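Local coordinates for tetracycline repressor protein class G (Acinetobacter baumannii, PDB 6RX9) that represses the tetracycline resistance element by binding operator DNA through its helix-turn-helix region and binds operator DNA less tightly when it binds tetracycline, at residues A61-R66 against A83-T88; F78-A83 against G191-I196; S138-G143 against A186-G191. All coordinates share one frame; numbering follows the deposited sequence. Where two conformers were deposited one is given.

Contact 1 (A61-R66 against A83-T88); sequences AERHTR and ALSFRT
Arg63 laid flat on the Phe86 ring makes this a cation-pi stack, joining the short, weakly bonded helix 61-64 to the long helix 75-91. The guanidinium and ring planes are only 5° apart. Arg63 CZ lies 3.9 Å from the centroid of the Phe86 ring and 24° off its normal, a small offset that brings NH2 over the ring centre. CG of Arg63 is anti to the backbone N (chi1 -160°), and the chain then runs extended to NE, so that its aliphatic part is also used: CD is 3.7 Å from Phe86 CD1, while NE passes 3.5 Å from Phe86 CB.

Ser85 points at the short helix, its OG, in one of two conformers, 3.6 Å from Arg63 CA and bonded to Asn82 O of its own helix. The CG methylene of Glu62 rests 3.3 Å from the backbone O of Ser85, and the same CG comes within 4.4 Å of Thr88 CB. Arg66 adds a lighter touch, its CB 3.9 Å from Ser85 CB, before the rest of its side chain leads away. No hydrogen bond crosses between 61-66 and 83-88.

Much of the polar grip on Arg63 lies outside the two segments; NH1, for one, bonds to Asn82 OD1, one turn earlier on helix 75-91, and to one conformer of Ser138 OG on helix 127-155. Phe86 in turn meets the ring of His100 edge-to-face. Asn82, and His64 next to Arg63 in sequence, probably bind tetracycline, and His100 probably binds magnesium, as in a near-identical repressor. The division of labour illustrates how an arginine can be held in two ways: the aromatic face probably stabilises its delocalised charge, while hydrogen bonds at its nitrogens limit its rotation and tie it to the neighbourhood of the drug site.

Contact 2 (F78-A83 against G191-I196); sequences FLKENA and GLDSLI
Lys80 and Asp193 make the polar part of this helix-helix contact, a salt bridge of 2.8 Å from Lys80 NZ to Asp193 OD1. The ammonium meets the syn lone pair of OD1, on the side of the other carboxylate oxygen, yet the pairing is unequal, with NZ 3.6 Å from OD2. Lys80 spans the gap with CG anti to the backbone N (chi1 176°) and an extended chain beyond it.

Beside the bridge the meeting is apolar. Leu192 turns both methyls to Ala83 CB, CD1 at 3.6 Å and CD2 at 3.7 Å, while CD2 also lies 4.0 Å from Lys80 CG. One turn on, Ile196 presents its CD1 tip, which lies 3.8 Å from Lys80 CB and, more loosely, 4.3 Å from Leu79 CB.

These groups are positioned by helices 75-91 and 185-202, which run roughly antiparallel here, with segment axes 10.5 Å apart at 148°. Helix 127-155 backs the apolar layer, Leu134 touching Leu79 and Val137 touching Ala83. Asp193 also packs on Leu202 of the second subunit, placing the charged pair near the dimer interface. Apolar contacts, in which the Lys80 methylenes take part, thus join the helices, while the ion pair, between two partly exposed residues, probably adds a directional link whose strength solvent would moderate.

Contact 3 (S138-G143 against A186-G191); sequences SHYVVG and AAFNFG
The Tyr140 ring has Gly191 O over one face and Phe188 O at its edge, while the Phe188 ring receives Val141 CG2 at its own edge. The planes of the two rings are inclined by 27° and the rings are strongly offset, with centroids 5.4 Å apart, so contact is through their rims: Tyr140 CE2 to Phe188 CE1, 3.6 Å. Val141 CG2 adds an apolar touch at 4.0 Å from Phe188 CZ.

The phenol ends in a hydrogen bond: Tyr140 OH donates to Phe188 O over 2.7 Å. It comes in from the flank of the carbonyl, at a C=O...donor angle of 115° and tilted 16° from the carbonyl plane. This buried hydroxyl also approaches Gly191 CA to 3.2 Å, a closeness possible where the backbone carries no side chain.

Tyr140 thereby bridges helices 127-155 and 185-202, antiparallel neighbours with segment axes 11.1 Å apart. Across the dimer, His139 packs on Ser144 of the second subunit, and Ala187 on Trp132 of that subunit. Such a pair of helices, matched by its copy from the partner, is characteristic of the four-helix bundle through which TetR-family repressors dimerise.

How the contacts relate
The three contacts step from the probable tetracycline site to the dimer interface. Contacts 1 and 2 share helix 75-91, their centres about 12 Å apart, and Asn82 joins them: besides its bond to Arg63, its ND2 lies 3.1 Å from Arg66 O. Contact 1 reaches contact 3, about 13 Å away between centres, through the Arg63 link to Ser138 and through Phe86 CD2, 3.5 Å from Val141 CG1. Contacts 2 and 3 are closest, about 8 Å between centres; Ala83 O lies 3.8 Å from Val141 CG2, they follow one another along helix 185-202, share Gly191, and both touch the second subunit. Contact 1 touches no other chain, but lies at the probable drug-binding residues.

Contact 1 (A61-R66 against A83-T88)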
ATOM      1  N   ALA A  61      -3.117 -12.005  13.056  1.00 44.56           N
ATOM      2  CA  ALA A  61      -2.812 -12.767  14.294  1.00 47.11           C
ATOM      3  C   ALA A  61      -1.351 -12.552  14.715  1.00 47.88           C
ATOM      4  O   ALA A  61      -1.123 -12.225  15.896  1.00 49.41           O
ATOM      5  CB  ALA A  61      -3.111 -14.232  14.086  1.00 47.36           C
ATOM      6  N   GLU A  62      -0.407 -12.734  13.783  1.00 48.87           N
ATOM      7  CA  GLU A  62       1.063 -12.601  14.001  1.00 50.52           C
ATOM      8  C   GLU A  62       1.391 -11.201  14.542  1.00 50.06           C
ATOM      9  O   GLU A  62       2.267 -11.109  15.424  1.00 50.14           O
ATOM     10  CB  GLU A  62       1.816 -12.900  12.699  1.00 51.65           C
ATOM     11  CG  GLU A  62       3.285 -12.494  12.690  1.00 52.83           C
ATOM     12  CD  GLU A  62       4.203 -13.272  13.618  1.00 55.48           C
ATOM     13  OE1 GLU A  62       3.725 -14.222  14.268  1.00 58.27           O
ATOM     14  OE2 GLU A  62       5.403 -12.928  13.682  1.00 55.71           O
ATOM     15  N   ARG A  63       0.721 -10.157  14.038  1.00 49.36           N
ATOM     16  CA  ARG A  63       0.978  -8.743  14.430  1.00 49.58           C
ATOM     17  C   ARG A  63       0.514  -8.501  15.873  1.00 50.15           C
ATOM     18  O   ARG A  63       1.195  -7.735  16.581  1.00 49.08           O
ATOM     19  CB  ARG A  63       0.303  -7.754  13.473  1.00 49.14           C
ATOM     20  CG  ARG A  63       0.919  -6.362  13.525  1.00 49.62           C
ATOM     21  CD  ARG A  63       0.110  -5.269  12.852  1.00 49.54           C
ATOM     22  NE  ARG A  63       0.864  -4.020  12.819  1.00 50.05           N
ATOM     23  CZ  ARG A  63       0.483  -2.903  12.198  1.00 50.11           C
ATOM     24  NH1 ARG A  63       1.259  -1.833  12.242  1.00 50.53           N
ATOM     25  NH2 ARG A  63      -0.664  -2.853  11.541  1.00 49.76           N
ATOM     26  N   HIS A  64      -0.586  -9.133  16.301  1.00 50.86           N
ATOM     27  CA  HIS A  64      -1.184  -8.960  17.657  1.00 52.13           C
ATOM     28  C   HIS A  64      -0.194  -9.396  18.747  1.00 53.18           C
ATOM     29  O   HIS A  64      -0.273  -8.842  19.865  1.00 52.73           O
ATOM     30  CB  HIS A  64      -2.512  -9.720  17.784  1.00 53.31           C
ATOM     31  CG  HIS A  64      -3.550  -9.309  16.793  1.00 53.52           C
ATOM     32  ND1 HIS A  64      -3.714  -7.995  16.395  1.00 53.34           N
ATOM     33  CD2 HIS A  64      -4.483 -10.027  16.130  1.00 53.72           C
ATOM     34  CE1 HIS A  64      -4.700  -7.925  15.521  1.00 53.29           C
ATOM     35  NE2 HIS A  64      -5.186  -9.158  15.342  1.00 53.20           N
ATOM     36  N   THR A  65       0.695 -10.349  18.443  1.00 53.20           N
ATOM     37  CA  THR A  65       1.710 -10.896  19.388  1.00 54.64           C
ATOM     38  C   THR A  65       2.801  -9.845  19.652  1.00 53.93           C
ATOM     39  O   THR A  65       3.468  -9.949  20.703  1.00 55.50           O
ATOM     40  CB  THR A  65       2.320 -12.208  18.873  1.00 55.05           C
ATOM     41  OG1 THR A  65       3.080 -11.927  17.696  1.00 54.93           O
ATOM     42  CG2 THR A  65       1.285 -13.270  18.571  1.00 55.34           C
ATOM     43  N   ARG A  66       2.975  -8.881  18.740  1.00 52.15           N
ATOM     44  CA  ARG A  66       4.011  -7.812  18.817  1.00 51.87           C
ATOM     45  C   ARG A  66       3.347  -6.428  18.885  1.00 49.90           C
ATOM     46  O   ARG A  66       4.027  -5.432  18.560  1.00 49.31           O
ATOM     47  CB  ARG A  66       4.956  -7.930  17.616  1.00 52.30           C
ATOM     48  CG  ARG A  66       6.091  -8.922  17.823  1.00 54.55           C
ATOM     49  CD  ARG A  66       7.173  -8.344  18.715  1.00 56.22           C
ATOM     50  NE  ARG A  66       8.262  -9.279  18.957  1.00 58.60           N
ATOM     51  CZ  ARG A  66       9.404  -8.974  19.571  1.00 60.26           C
ATOM     52  NH1 ARG A  66       9.627  -7.743  20.006  1.00 60.64           N
ATOM     53  NH2 ARG A  66      10.326  -9.906  19.744  1.00 62.00           N
ATOM     54  N   ALA A  83       6.657  -3.753  12.856  1.00 33.22           N
ATOM     55  CA  ALA A  83       6.664  -3.648  11.376  1.00 32.44           C
ATOM     56  C   ALA A  83       6.962  -5.021  10.761  1.00 32.02           C
ATOM     57  O   ALA A  83       6.239  -5.417   9.823  1.00 31.28           O
ATOM     58  CB  ALA A  83       7.655  -2.604  10.925  1.00 32.39           C
ATOM     59  N   LEU A  84       7.969  -5.730  11.283  1.00 32.53           N
ATOM     60  CA  LEU A  84       8.434  -7.040  10.742  1.00 33.33           C
ATOM     61  C   LEU A  84       7.328  -8.096  10.893  1.00 33.14           C
ATOM     62  O   LEU A  84       7.156  -8.915   9.970  1.00 32.93           O
ATOM     63  CB  LEU A  84       9.721  -7.464  11.456  1.00 35.15           C
ATOM     64  CG  LEU A  84      10.972  -6.674  11.068  1.00 35.90           C
ATOM     65  CD1 LEU A  84      12.072  -6.858  12.099  1.00 37.44           C
ATOM     66  CD2 LEU A  84      11.463  -7.076   9.684  1.00 36.22           C
ATOM     67  N   SER A  85       6.609  -8.069  12.022  0.50 32.91           N
ATOM     68  CA  SER A  85       5.482  -8.989  12.340  0.50 32.96           C
ATOM     69  C   SER A  85       4.312  -8.733  11.380  0.50 31.87           C
ATOM     70  O   SER A  85       3.698  -9.720  10.924  0.50 31.79           O
ATOM     71  CB  SER A  85       5.055  -8.851  13.780  0.50 33.40           C
ATOM     72  OG  SER A  85       4.374  -7.624  13.999  0.50 32.83           O
ATOM     73  N   PHE A  86       4.013  -7.461  11.099  1.00 31.34           N
ATOM     74  CA  PHE A  86       2.947  -7.039  10.149  1.00 30.77           C
ATOM     75  C   PHE A  86       3.307  -7.534   8.741  1.00 30.82           C
ATOM     76  O   PHE A  86       2.436  -8.103   8.060  1.00 30.18           O
ATOM     77  CB  PHE A  86       2.735  -5.523  10.219  1.00 30.25           C
ATOM     78  CG  PHE A  86       1.586  -4.976   9.405  1.00 29.76           C
ATOM     79  CD1 PHE A  86       0.435  -5.721   9.183  1.00 29.88           C
ATOM     80  CD2 PHE A  86       1.637  -3.689   8.894  1.00 29.45           C
ATOM     81  CE1 PHE A  86      -0.618  -5.199   8.446  1.00 29.81           C
ATOM     82  CE2 PHE A  86       0.584  -3.169   8.156  1.00 29.30           C
ATOM     83  CZ  PHE A  86      -0.540  -3.927   7.930  1.00 29.50           C
ATOM     84  N   ARG A  87       4.565  -7.356   8.325  1.00 31.04           N
ATOM     85  CA  ARG A  87       5.057  -7.814   6.997  1.00 31.37           C
ATOM     86  C   ARG A  87       4.913  -9.338   6.887  1.00 32.22           C
ATOM     87  O   ARG A  87       4.389  -9.811   5.859  1.00 32.41           O
ATOM     88  CB  ARG A  87       6.510  -7.390   6.770  1.00 31.88           C
ATOM     89  CG  ARG A  87       7.082  -7.887   5.450  1.00 32.45           C
ATOM     90  CD  ARG A  87       8.503  -7.426   5.242  1.00 33.54           C
ATOM     91  NE  ARG A  87       9.020  -7.813   3.936  1.00 34.17           N
ATOM     92  CZ  ARG A  87      10.068  -8.601   3.723  1.00 35.63           C
ATOM     93  NH1 ARG A  87      10.751  -9.110   4.737  1.00 37.11           N
ATOM     94  NH2 ARG A  87      10.444  -8.870   2.485  1.00 36.22           N
ATOM     95  N   THR A  88       5.360 -10.077   7.906  1.00 33.04           N
ATOM     96  CA  THR A  88       5.295 -11.563   7.960  1.00 34.39           C
ATOM     97  C   THR A  88       3.833 -12.009   7.825  1.00 33.68           C
ATOM     98  O   THR A  88       3.580 -12.942   7.043  1.00 34.35           O
ATOM     99  CB  THR A  88       5.940 -12.103   9.243  1.00 35.39           C
ATOM    100  OG1 THR A  88       7.259 -11.563   9.318  1.00 36.85           O
ATOM    101  CG2 THR A  88       6.001 -13.614   9.281  1.00 37.14           C
TER

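Contact 2 (F78-A83 against G191-I196)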
ATOM      1  N   PHE A  78      10.633  -1.679  19.388  1.00 38.75           N
ATOM      2  CA  PHE A  78       9.159  -1.879  19.378  1.00 38.24           C
ATOM      3  C   PHE A  78       8.604  -1.647  17.966  1.00 36.43           C
ATOM      4  O   PHE A  78       7.879  -2.526  17.466  1.00 34.85           O
ATOM      5  CB  PHE A  78       8.449  -0.954  20.369  1.00 39.45           C
ATOM      6  CG  PHE A  78       6.949  -0.968  20.218  1.00 39.62           C
ATOM      7  CD1 PHE A  78       6.227  -2.122  20.477  1.00 40.18           C
ATOM      8  CD2 PHE A  78       6.263   0.156  19.783  1.00 39.91           C
ATOM      9  CE1 PHE A  78       4.850  -2.150  20.321  1.00 40.19           C
ATOM     10  CE2 PHE A  78       4.886   0.127  19.622  1.00 39.74           C
ATOM     11  CZ  PHE A  78       4.183  -1.024  19.893  1.00 40.04           C
ATOM     12  N   LEU A  79       8.925  -0.501  17.354  1.00 35.85           N
ATOM     13  CA  LEU A  79       8.397  -0.114  16.015  1.00 35.02           C
ATOM     14  C   LEU A  79       8.919  -1.082  14.948  1.00 34.73           C
ATOM     15  O   LEU A  79       8.116  -1.470  14.075  1.00 33.45           O
ATOM     16  CB  LEU A  79       8.783   1.333  15.689  1.00 34.81           C
ATOM     17  CG  LEU A  79       8.036   2.411  16.476  1.00 35.33           C
ATOM     18  CD1 LEU A  79       8.443   3.798  16.009  1.00 35.28           C
ATOM     19  CD2 LEU A  79       6.528   2.232  16.367  1.00 35.07           C
ATOM     20  N   LYS A  80      10.199  -1.467  15.015  1.00 35.85           N
ATOM     21  CA  LYS A  80      10.828  -2.380  14.020  1.00 36.57           C
ATOM     22  C   LYS A  80      10.187  -3.768  14.125  1.00 36.57           C
ATOM     23  O   LYS A  80       9.749  -4.287  13.084  1.00 35.26           O
ATOM     24  CB  LYS A  80      12.347  -2.474  14.197  1.00 38.09           C
ATOM     25  CG  LYS A  80      13.020  -3.473  13.264  1.00 39.08           C
ATOM     26  CD  LYS A  80      14.446  -3.134  12.889  1.00 40.81           C
ATOM     27  CE  LYS A  80      14.952  -3.974  11.734  1.00 41.52           C
ATOM     28  NZ  LYS A  80      16.330  -3.595  11.341  1.00 42.63           N
ATOM     29  N   GLU A  81      10.129  -4.343  15.328  1.00 37.85           N
ATOM     30  CA  GLU A  81       9.588  -5.713  15.545  1.00 39.35           C
ATOM     31  C   GLU A  81       8.101  -5.740  15.168  1.00 37.69           C
ATOM     32  O   GLU A  81       7.665  -6.756  14.597  1.00 38.10           O
ATOM     33  CB  GLU A  81       9.831  -6.178  16.981  1.00 42.02           C
ATOM     34  CG  GLU A  81      11.290  -6.478  17.280  1.00 44.92           C
ATOM     35  CD  GLU A  81      11.917  -7.579  16.437  1.00 46.82           C
ATOM     36  OE1 GLU A  81      13.157  -7.622  16.359  1.00 50.03           O
ATOM     37  OE2 GLU A  81      11.167  -8.396  15.862  1.00 48.56           O
ATOM     38  N   ASN A  82       7.360  -4.666  15.457  1.00 36.68           N
ATOM     39  CA  ASN A  82       5.928  -4.521  15.078  1.00 36.21           C
ATOM     40  C   ASN A  82       5.815  -4.528  13.545  1.00 34.64           C
ATOM     41  O   ASN A  82       4.966  -5.268  13.014  1.00 33.98           O
ATOM     42  CB  ASN A  82       5.304  -3.259  15.678  1.00 36.78           C
ATOM     43  CG  ASN A  82       3.822  -3.142  15.387  1.00 37.28           C
ATOM     44  OD1 ASN A  82       3.426  -2.482  14.430  1.00 38.06           O
ATOM     45  ND2 ASN A  82       2.997  -3.787  16.197  1.00 38.28           N
ATOM     46  N   ALA A  83       6.657  -3.753  12.856  1.00 33.22           N
ATOM     47  CA  ALA A  83       6.664  -3.648  11.376  1.00 32.44           C
ATOM     48  C   ALA A  83       6.962  -5.021  10.761  1.00 32.02           C
ATOM     49  O   ALA A  83       6.239  -5.417   9.823  1.00 31.28           O
ATOM     50  CB  ALA A  83       7.655  -2.604  10.925  1.00 32.39           C
ATOM     51  N   GLY A 191      14.327   0.644   4.046  1.00 30.86           N
ATOM     52  CA  GLY A 191      13.213   1.603   4.182  1.00 30.05           C
ATOM     53  C   GLY A 191      12.734   1.719   5.623  1.00 29.95           C
ATOM     54  O   GLY A 191      12.458   2.853   6.069  1.00 28.94           O
ATOM     55  N   LEU A 192      12.620   0.587   6.325  1.00 30.58           N
ATOM     56  CA  LEU A 192      12.131   0.527   7.730  1.00 31.14           C
ATOM     57  C   LEU A 192      13.118   1.262   8.646  1.00 31.81           C
ATOM     58  O   LEU A 192      12.667   2.117   9.431  1.00 31.98           O
ATOM     59  CB  LEU A 192      11.969  -0.937   8.149  1.00 31.54           C
ATOM     60  CG  LEU A 192      11.477  -1.172   9.578  1.00 31.98           C
ATOM     61  CD1 LEU A 192      10.234  -0.350   9.878  1.00 31.88           C
ATOM     62  CD2 LEU A 192      11.210  -2.649   9.810  1.00 32.26           C
ATOM     63  N   ASP A 193      14.410   0.947   8.530  1.00 32.88           N
ATOM     64  CA  ASP A 193      15.507   1.555   9.335  1.00 34.10           C
ATOM     65  C   ASP A 193      15.557   3.066   9.076  1.00 33.61           C
ATOM     66  O   ASP A 193      15.770   3.821  10.043  1.00 33.83           O
ATOM     67  CB  ASP A 193      16.847   0.878   9.040  1.00 35.54           C
ATOM     68  CG  ASP A 193      16.952  -0.545   9.561  1.00 37.10           C
ATOM     69  OD1 ASP A 193      16.115  -0.931  10.406  1.00 37.61           O
ATOM     70  OD2 ASP A 193      17.874  -1.260   9.121  1.00 38.74           O
ATOM     71  N   SER A 194      15.363   3.493   7.823  1.00 32.94           N
ATOM     72  CA  SER A 194      15.330   4.921   7.416  1.00 32.54           C
ATOM     73  C   SER A 194      14.143   5.626   8.083  1.00 32.37           C
ATOM     74  O   SER A 194      14.336   6.717   8.643  1.00 32.18           O
ATOM     75  CB  SER A 194      15.287   5.064   5.916  1.00 32.36           C
ATOM     76  OG  SER A 194      16.467   4.526   5.335  1.00 32.80           O
ATOM     77  N   LEU A 195      12.956   5.022   8.035  1.00 31.90           N
ATOM     78  CA  LEU A 195      11.727   5.591   8.647  1.00 32.58           C
ATOM     79  C   LEU A 195      11.964   5.808  10.151  1.00 33.03           C
ATOM     80  O   LEU A 195      11.702   6.924  10.641  1.00 33.42           O
ATOM     81  CB  LEU A 195      10.561   4.633   8.384  1.00 32.79           C
ATOM     82  CG  LEU A 195       9.157   5.205   8.580  1.00 33.84           C
ATOM     83  CD1 LEU A 195       8.972   6.511   7.821  1.00 34.16           C
ATOM     84  CD2 LEU A 195       8.104   4.189   8.151  1.00 33.43           C
ATOM     85  N   ILE A 196      12.473   4.791  10.850  1.00 33.42           N
ATOM     86  CA  ILE A 196      12.671   4.821  12.333  1.00 34.70           C
ATOM     87  C   ILE A 196      13.774   5.834  12.679  1.00 35.57           C
ATOM     88  O   ILE A 196      13.573   6.607  13.635  1.00 36.49           O
ATOM     89  CB  ILE A 196      12.950   3.406  12.881  1.00 35.24           C
ATOM     90  CG1 ILE A 196      11.719   2.508  12.729  1.00 34.89           C
ATOM     91  CG2 ILE A 196      13.431   3.463  14.324  1.00 36.16           C
ATOM     92  CD1 ILE A 196      12.000   1.035  12.897  1.00 35.24           C
TER

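Contact 3 (S138-G143 against A186-G191)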
ATOM      1  N   SER A 138       2.851   1.468   9.139  0.50 29.37           N
ATOM      2  CA  SER A 138       1.798   0.609   8.531  0.50 28.91           C
ATOM      3  C   SER A 138       1.691   0.892   7.027  0.50 28.51           C
ATOM      4  O   SER A 138       1.617  -0.081   6.255  0.50 28.16           O
ATOM      5  CB  SER A 138       0.471   0.794   9.218  0.50 29.34           C
ATOM      6  OG  SER A 138       0.472   0.157  10.487  0.50 29.64           O
ATOM      7  N   HIS A 139       1.692   2.170   6.632  1.00 28.76           N
ATOM      8  CA  HIS A 139       1.610   2.606   5.210  1.00 29.00           C
ATOM      9  C   HIS A 139       2.772   1.992   4.420  1.00 28.58           C
ATOM     10  O   HIS A 139       2.518   1.407   3.343  1.00 27.93           O
ATOM     11  CB  HIS A 139       1.606   4.137   5.080  1.00 29.77           C
ATOM     12  CG  HIS A 139       0.455   4.824   5.736  1.00 30.57           C
ATOM     13  ND1 HIS A 139      -0.722   4.171   6.057  1.00 31.24           N
ATOM     14  CD2 HIS A 139       0.285   6.112   6.103  1.00 31.45           C
ATOM     15  CE1 HIS A 139      -1.558   5.023   6.614  1.00 31.63           C
ATOM     16  NE2 HIS A 139      -0.966   6.223   6.648  1.00 32.41           N
ATOM     17  N   TYR A 140       3.995   2.109   4.946  1.00 28.00           N
ATOM     18  CA  TYR A 140       5.237   1.599   4.308  1.00 27.95           C
ATOM     19  C   TYR A 140       5.132   0.079   4.106  1.00 27.24           C
ATOM     20  O   TYR A 140       5.415  -0.396   2.991  1.00 26.58           O
ATOM     21  CB  TYR A 140       6.480   1.972   5.122  1.00 28.34           C
ATOM     22  CG  TYR A 140       7.729   1.294   4.630  1.00 28.77           C
ATOM     23  CD1 TYR A 140       8.315   1.667   3.430  1.00 29.26           C
ATOM     24  CD2 TYR A 140       8.300   0.244   5.331  1.00 28.91           C
ATOM     25  CE1 TYR A 140       9.447   1.029   2.951  1.00 29.39           C
ATOM     26  CE2 TYR A 140       9.434  -0.402   4.866  1.00 29.54           C
ATOM     27  CZ  TYR A 140      10.007  -0.012   3.668  1.00 29.90           C
ATOM     28  OH  TYR A 140      11.125  -0.639   3.201  1.00 30.89           O
ATOM     29  N   VAL A 141       4.718  -0.663   5.138  1.00 26.52           N
ATOM     30  CA  VAL A 141       4.658  -2.154   5.105  1.00 26.53           C
ATOM     31  C   VAL A 141       3.652  -2.588   4.027  1.00 26.18           C
ATOM     32  O   VAL A 141       3.996  -3.461   3.218  1.00 25.47           O
ATOM     33  CB  VAL A 141       4.308  -2.750   6.482  1.00 27.07           C
ATOM     34  CG1 VAL A 141       3.989  -4.233   6.383  1.00 27.54           C
ATOM     35  CG2 VAL A 141       5.421  -2.513   7.492  1.00 27.44           C
ATOM     36  N   VAL A 142       2.457  -2.000   4.021  1.00 26.25           N
ATOM     37  CA  VAL A 142       1.381  -2.348   3.045  1.00 26.34           C
ATOM     38  C   VAL A 142       1.911  -2.108   1.626  1.00 26.56           C
ATOM     39  O   VAL A 142       1.807  -3.033   0.804  1.00 26.18           O
ATOM     40  CB  VAL A 142       0.083  -1.570   3.321  1.00 26.74           C
ATOM     41  CG1 VAL A 142      -0.895  -1.671   2.160  1.00 27.37           C
ATOM     42  CG2 VAL A 142      -0.567  -2.027   4.617  1.00 26.94           C
ATOM     43  N   GLY A 143       2.465  -0.921   1.355  1.00 26.50           N
ATOM     44  CA  GLY A 143       3.028  -0.577   0.035  1.00 27.01           C
ATOM     45  C   GLY A 143       4.069  -1.592  -0.408  1.00 27.21           C
ATOM     46  O   GLY A 143       4.006  -2.041  -1.573  1.00 27.71           O
ATOM     47  N   ALA A 186      16.520  -7.142   2.388  1.00 43.70           N
ATOM     48  CA  ALA A 186      17.510  -6.041   2.503  1.00 42.31           C
ATOM     49  C   ALA A 186      16.842  -4.702   2.160  1.00 39.55           C
ATOM     50  O   ALA A 186      17.014  -3.744   2.931  1.00 38.75           O
ATOM     51  CB  ALA A 186      18.708  -6.309   1.620  1.00 43.53           C
ATOM     52  N   ALA A 187      16.095  -4.650   1.053  1.00 38.18           N
ATOM     53  CA  ALA A 187      15.361  -3.451   0.580  1.00 36.22           C
ATOM     54  C   ALA A 187      14.324  -3.035   1.629  1.00 34.30           C
ATOM     55  O   ALA A 187      14.279  -1.843   1.984  1.00 32.96           O
ATOM     56  CB  ALA A 187      14.712  -3.727  -0.757  1.00 36.41           C
ATOM     57  N   PHE A 188      13.512  -3.981   2.107  1.00 33.29           N
ATOM     58  CA  PHE A 188      12.466  -3.715   3.127  1.00 32.26           C
ATOM     59  C   PHE A 188      13.115  -3.107   4.378  1.00 32.11           C
ATOM     60  O   PHE A 188      12.656  -2.051   4.849  1.00 30.67           O
ATOM     61  CB  PHE A 188      11.696  -4.980   3.506  1.00 32.36           C
ATOM     62  CG  PHE A 188      10.747  -4.733   4.649  1.00 31.70           C
ATOM     63  CD1 PHE A 188       9.528  -4.109   4.429  1.00 31.05           C
ATOM     64  CD2 PHE A 188      11.104  -5.053   5.949  1.00 31.80           C
ATOM     65  CE1 PHE A 188       8.664  -3.853   5.482  1.00 30.75           C
ATOM     66  CE2 PHE A 188      10.239  -4.790   7.000  1.00 31.24           C
ATOM     67  CZ  PHE A 188       9.022  -4.191   6.765  1.00 30.61           C
ATOM     68  N   ASN A 189      14.160  -3.761   4.891  1.00 33.53           N
ATOM     69  CA  ASN A 189      14.863  -3.358   6.138  1.00 34.80           C
ATOM     70  C   ASN A 189      15.478  -1.965   5.953  1.00 33.83           C
ATOM     71  O   ASN A 189      15.450  -1.190   6.918  1.00 33.62           O
ATOM     72  CB  ASN A 189      15.878  -4.415   6.580  1.00 36.93           C
ATOM     73  CG  ASN A 189      15.212  -5.593   7.260  1.00 38.70           C
ATOM     74  OD1 ASN A 189      14.531  -5.427   8.272  1.00 40.26           O
ATOM     75  ND2 ASN A 189      15.389  -6.783   6.712  1.00 40.13           N
ATOM     76  N   PHE A 190      15.960  -1.626   4.755  1.00 33.58           N
ATOM     77  CA  PHE A 190      16.566  -0.293   4.488  1.00 33.26           C
ATOM     78  C   PHE A 190      15.506   0.804   4.656  1.00 31.73           C
ATOM     79  O   PHE A 190      15.791   1.793   5.349  1.00 31.33           O
ATOM     80  CB  PHE A 190      17.227  -0.212   3.111  1.00 33.94           C
ATOM     81  CG  PHE A 190      17.712   1.177   2.794  1.00 33.98           C
ATOM     82  CD1 PHE A 190      18.889   1.658   3.349  1.00 34.94           C
ATOM     83  CD2 PHE A 190      16.966   2.024   1.990  1.00 33.86           C
ATOM     84  CE1 PHE A 190      19.322   2.946   3.077  1.00 35.06           C
ATOM     85  CE2 PHE A 190      17.402   3.312   1.720  1.00 34.15           C
ATOM     86  CZ  PHE A 190      18.581   3.769   2.263  1.00 34.46           C
ATOM     87  N   GLY A 191      14.327   0.644   4.046  1.00 30.86           N
ATOM     88  CA  GLY A 191      13.213   1.603   4.182  1.00 30.05           C
ATOM     89  C   GLY A 191      12.734   1.719   5.623  1.00 29.95           C
ATOM     90  O   GLY A 191      12.458   2.853   6.069  1.00 28.94           O
TER